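Local coordinates for class II aldolase/adducin domain protein (Pseudomonas syringae pv. phaseolicola 1448A, PDB 3OCR), which is of unknown specific function but has the class II aldolase/adducin fold, whose enzyme members include metal-dependent aldolases, at residues Arg49-Arg61 and His116-Thr130. Numbering follows the deposited sequence.
Sequences RWTDHIYTHFSAR and HAARHDLQAVLHTHT
D52 OD2 is gripped from two subunits: H129 ND1 donates to it at 3.0 Å, and H149 of the second subunit bonds to the same oxygen. The imidazole meets it within its own ring plane, on the anti side of the carboxylate, whose plane is turned 46° from the ring. Over one face of the H129 ring lies T56 CG2, a CH-pi contact 3.4 Å from the centroid, leaving edge and one face of the ring in contact with 49-61. A water adds a further link, accepting from H129 N and donating to W50 O and T56 OG1. Beyond it strands 58-61 and 124-128 pair antiparallel in the central sheet of the AraD-like fold, S59 N reaching V125 O at 2.9 Å and V125 N reaching S59 O. At the end of strand 124-128, H127-T128-H129 is consistent with the His-x-His metal-binding pair of class II aldolases; H127 ND1 hydrogen-bonds to L192 O. On one side of the sheet L126 CD2 sits over the F58 ring, 3.8 Å from its centroid, while T128 CG2 meets that ring at its edge. On the other, S59 OG shares a 2.8 Å hydrogen bond with H116 NE2 and another with H112.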
# COMPACT_ATOMS: atom_id res chain seq x y z
N ARG A 49 9.15 7.33 -0.26
CA ARG A 49 8.05 7.67 -1.16
C ARG A 49 7.34 8.98 -0.78
O ARG A 49 6.10 9.05 -0.79
CB ARG A 49 7.04 6.50 -1.27
CG ARG A 49 7.61 5.22 -1.86
CD ARG A 49 6.57 4.10 -1.88
NE ARG A 49 6.94 3.02 -2.80
CZ ARG A 49 7.58 1.90 -2.46
NH1 ARG A 49 7.93 1.69 -1.19
NH2 ARG A 49 7.87 0.99 -3.38
N TRP A 50 8.10 10.02 -0.44
CA TRP A 50 7.51 11.32 -0.14
C TRP A 50 7.52 12.24 -1.37
O TRP A 50 7.57 13.45 -1.23
CB TRP A 50 8.24 12.03 1.02
CG TRP A 50 8.31 11.28 2.32
CD1 TRP A 50 7.41 10.36 2.79
CD2 TRP A 50 9.32 11.40 3.33
NE1 TRP A 50 7.81 9.90 4.03
CE2 TRP A 50 8.97 10.52 4.39
CE3 TRP A 50 10.48 12.18 3.45
CZ2 TRP A 50 9.75 10.38 5.54
CZ3 TRP A 50 11.26 12.04 4.60
CH2 TRP A 50 10.89 11.14 5.63
N THR A 51 7.50 11.65 -2.56
CA THR A 51 7.80 12.40 -3.78
C THR A 51 6.55 12.62 -4.62
O THR A 51 5.59 11.88 -4.50
CB THR A 51 8.79 11.67 -4.70
OG1 THR A 51 8.27 10.38 -5.02
CG2 THR A 51 10.15 11.54 -4.05
N ASP A 52 6.62 13.61 -5.50
CA ASP A 52 5.58 13.90 -6.45
C ASP A 52 6.31 14.14 -7.79
O ASP A 52 6.39 15.26 -8.31
CB ASP A 52 4.74 15.10 -5.94
CG ASP A 52 3.76 15.63 -6.96
OD1 ASP A 52 3.29 14.85 -7.82
OD2 ASP A 52 3.44 16.84 -6.90
N HIS A 53 6.87 13.04 -8.31
CA HIS A 53 7.60 13.05 -9.58
C HIS A 53 8.69 14.12 -9.52
O HIS A 53 9.52 14.09 -8.63
CB HIS A 53 6.65 13.24 -10.77
CG HIS A 53 7.25 12.89 -12.10
ND1 HIS A 53 7.92 11.70 -12.33
CD2 HIS A 53 7.27 13.56 -13.28
CE1 HIS A 53 8.34 11.67 -13.58
NE2 HIS A 53 7.95 12.78 -14.18
N ILE A 54 8.66 15.08 -10.44
CA ILE A 54 9.71 16.09 -10.48
C ILE A 54 9.36 17.39 -9.77
O ILE A 54 10.08 18.38 -9.90
CB ILE A 54 10.17 16.40 -11.93
CG1 ILE A 54 8.96 16.69 -12.82
CG2 ILE A 54 11.01 15.26 -12.48
CD1 ILE A 54 9.29 17.46 -14.08
N TYR A 55 8.24 17.40 -9.05
CA TYR A 55 7.77 18.60 -8.42
C TYR A 55 8.14 18.55 -6.92
O TYR A 55 8.61 17.52 -6.43
CB TYR A 55 6.28 18.76 -8.70
CG TYR A 55 5.98 18.51 -10.17
CD1 TYR A 55 6.33 19.46 -11.14
CD2 TYR A 55 5.40 17.31 -10.60
CE1 TYR A 55 6.09 19.23 -12.49
CE2 TYR A 55 5.16 17.07 -11.95
CZ TYR A 55 5.51 18.04 -12.90
OH TYR A 55 5.30 17.85 -14.24
N THR A 56 7.96 19.65 -6.22
CA THR A 56 8.46 19.80 -4.83
C THR A 56 9.99 19.75 -4.68
O THR A 56 10.71 19.18 -5.49
CB THR A 56 7.75 18.88 -3.79
OG1 THR A 56 8.41 17.61 -3.69
CG2 THR A 56 6.26 18.71 -4.12
N HIS A 57 10.47 20.38 -3.61
CA HIS A 57 11.86 20.73 -3.47
C HIS A 57 12.28 20.81 -2.02
O HIS A 57 11.47 21.14 -1.14
CB HIS A 57 12.09 22.10 -4.10
CG HIS A 57 11.67 22.17 -5.54
ND1 HIS A 57 12.44 21.66 -6.56
CD2 HIS A 57 10.54 22.65 -6.12
CE1 HIS A 57 11.81 21.83 -7.71
NE2 HIS A 57 10.66 22.43 -7.47
N PHE A 58 13.55 20.48 -1.79
CA PHE A 58 14.20 20.68 -0.49
C PHE A 58 15.32 21.69 -0.67
O PHE A 58 16.15 21.52 -1.57
CB PHE A 58 14.80 19.38 0.03
CG PHE A 58 13.82 18.28 0.29
CD1 PHE A 58 12.45 18.53 0.40
CD2 PHE A 58 14.27 16.98 0.50
CE1 PHE A 58 11.56 17.51 0.65
CE2 PHE A 58 13.37 15.95 0.76
CZ PHE A 58 12.01 16.23 0.85
N SER A 59 15.40 22.71 0.19
CA SER A 59 16.52 23.67 0.10
C SER A 59 17.34 23.68 1.40
O SER A 59 16.80 23.38 2.47
CB SER A 59 16.02 25.08 -0.22
OG SER A 59 15.14 25.53 0.79
N ALA A 60 18.63 24.01 1.28
CA ALA A 60 19.51 24.24 2.43
C ALA A 60 20.39 25.47 2.20
O ALA A 60 20.88 25.68 1.09
CB ALA A 60 20.42 23.02 2.65
N ARG A 61 20.62 26.24 3.25
CA ARG A 61 21.59 27.31 3.19
C ARG A 61 23.02 26.75 3.15
O ARG A 61 23.36 25.82 3.88
CB ARG A 61 21.44 28.28 4.35
CG ARG A 61 22.30 29.55 4.11
CD ARG A 61 22.30 30.46 5.27
NE ARG A 61 22.88 31.79 4.99
CZ ARG A 61 24.18 32.09 5.03
NH1 ARG A 61 25.10 31.17 5.27
NH2 ARG A 61 24.56 33.35 4.81
N HIS A 116 13.43 31.28 3.79
CA HIS A 116 14.84 31.52 4.10
C HIS A 116 15.18 33.00 4.39
O HIS A 116 16.01 33.32 5.26
CB HIS A 116 15.76 30.98 2.98
CG HIS A 116 15.99 29.50 3.05
ND1 HIS A 116 16.61 28.89 4.12
CD2 HIS A 116 15.73 28.52 2.16
CE1 HIS A 116 16.69 27.59 3.90
NE2 HIS A 116 16.15 27.34 2.72
N ALA A 117 14.56 33.90 3.64
CA ALA A 117 14.82 35.32 3.84
C ALA A 117 14.25 35.79 5.17
O ALA A 117 14.89 36.55 5.90
CB ALA A 117 14.23 36.12 2.69
N ALA A 118 13.05 35.32 5.49
CA ALA A 118 12.35 35.74 6.71
C ALA A 118 12.89 35.12 7.99
O ALA A 118 12.73 35.69 9.08
CB ALA A 118 10.86 35.44 6.59
N ARG A 119 13.52 33.96 7.88
CA ARG A 119 13.89 33.17 9.03
C ARG A 119 15.32 32.66 8.83
O ARG A 119 15.52 31.57 8.31
CB ARG A 119 12.89 32.02 9.20
CG ARG A 119 11.48 32.47 9.62
CD ARG A 119 11.49 32.84 11.10
NE ARG A 119 11.98 31.67 11.83
CZ ARG A 119 11.22 30.66 12.22
NH1 ARG A 119 9.91 30.69 12.02
NH2 ARG A 119 11.78 29.62 12.83
N HIS A 120 16.30 33.48 9.22
CA HIS A 120 17.72 33.14 9.04
C HIS A 120 18.16 31.95 9.89
O HIS A 120 19.20 31.32 9.62
CB HIS A 120 18.61 34.36 9.34
CG HIS A 120 18.62 35.37 8.24
ND1 HIS A 120 19.26 36.59 8.34
CD2 HIS A 120 18.07 35.34 7.00
CE1 HIS A 120 19.10 37.26 7.22
NE2 HIS A 120 18.39 36.53 6.38
N ASP A 121 17.37 31.63 10.90
CA ASP A 121 17.62 30.47 11.75
C ASP A 121 17.37 29.13 11.03
O ASP A 121 17.99 28.11 11.35
CB ASP A 121 16.77 30.56 13.03
CG ASP A 121 15.28 30.72 12.74
OD1 ASP A 121 14.88 31.74 12.14
OD2 ASP A 121 14.51 29.82 13.14
N LEU A 122 16.48 29.14 10.05
CA LEU A 122 16.14 27.91 9.34
C LEU A 122 17.15 27.67 8.22
O LEU A 122 17.18 28.39 7.22
CB LEU A 122 14.69 27.91 8.84
CG LEU A 122 13.62 28.12 9.92
CD1 LEU A 122 12.24 28.24 9.28
CD2 LEU A 122 13.61 27.01 11.02
N GLN A 123 18.01 26.68 8.43
CA GLN A 123 19.06 26.34 7.48
C GLN A 123 18.53 25.36 6.41
O GLN A 123 19.23 25.07 5.43
CB GLN A 123 20.24 25.71 8.20
CG GLN A 123 20.88 26.62 9.30
CD GLN A 123 21.45 27.89 8.75
OE1 GLN A 123 20.99 28.98 9.09
NE2 GLN A 123 22.45 27.78 7.86
N ALA A 124 17.32 24.85 6.60
CA ALA A 124 16.74 23.91 5.63
C ALA A 124 15.25 24.07 5.59
O ALA A 124 14.64 24.26 6.63
CB ALA A 124 17.11 22.49 5.95
N VAL A 125 14.69 24.00 4.38
CA VAL A 125 13.23 24.12 4.19
C VAL A 125 12.78 23.01 3.24
O VAL A 125 13.25 22.93 2.09
CB VAL A 125 12.80 25.51 3.66
CG1 VAL A 125 11.25 25.57 3.45
CG2 VAL A 125 13.27 26.63 4.61
N LEU A 126 11.90 22.15 3.74
CA LEU A 126 11.37 21.02 2.99
C LEU A 126 9.92 21.18 2.67
O LEU A 126 9.10 21.52 3.53
CB LEU A 126 11.54 19.75 3.82
CG LEU A 126 12.92 19.51 4.46
CD1 LEU A 126 12.92 18.23 5.29
CD2 LEU A 126 14.05 19.48 3.44
N HIS A 127 9.54 20.87 1.43
CA HIS A 127 8.14 20.91 1.10
C HIS A 127 7.74 19.62 0.40
O HIS A 127 8.43 19.20 -0.52
CB HIS A 127 7.84 22.13 0.23
CG HIS A 127 6.48 22.11 -0.36
ND1 HIS A 127 5.33 21.98 0.40
CD2 HIS A 127 6.07 22.14 -1.65
CE1 HIS A 127 4.28 21.97 -0.39
NE2 HIS A 127 4.69 22.06 -1.64
N THR A 128 6.65 18.98 0.84
CA THR A 128 6.22 17.72 0.17
C THR A 128 4.76 17.71 -0.25
O THR A 128 3.92 18.47 0.30
CB THR A 128 6.48 16.42 1.02
OG1 THR A 128 5.79 16.53 2.25
CG2 THR A 128 7.98 16.18 1.31
N HIS A 129 4.47 16.84 -1.23
CA HIS A 129 3.11 16.61 -1.71
C HIS A 129 2.80 15.13 -1.63
O HIS A 129 2.72 14.46 -2.66
CB HIS A 129 2.98 16.98 -3.19
CG HIS A 129 3.00 18.45 -3.47
ND1 HIS A 129 3.11 18.93 -4.75
CD2 HIS A 129 2.90 19.53 -2.66
CE1 HIS A 129 3.10 20.25 -4.72
NE2 HIS A 129 2.97 20.64 -3.47
N THR A 130 2.63 14.59 -0.43
CA THR A 130 2.35 13.18 -0.26
C THR A 130 0.86 12.97 -0.18
O THR A 130 0.13 13.91 0.17
CB THR A 130 2.96 12.63 1.07
OG1 THR A 130 2.35 13.31 2.20
CG2 THR A 130 4.47 12.81 1.08
O HOH W 1 6.65 15.68 -2.56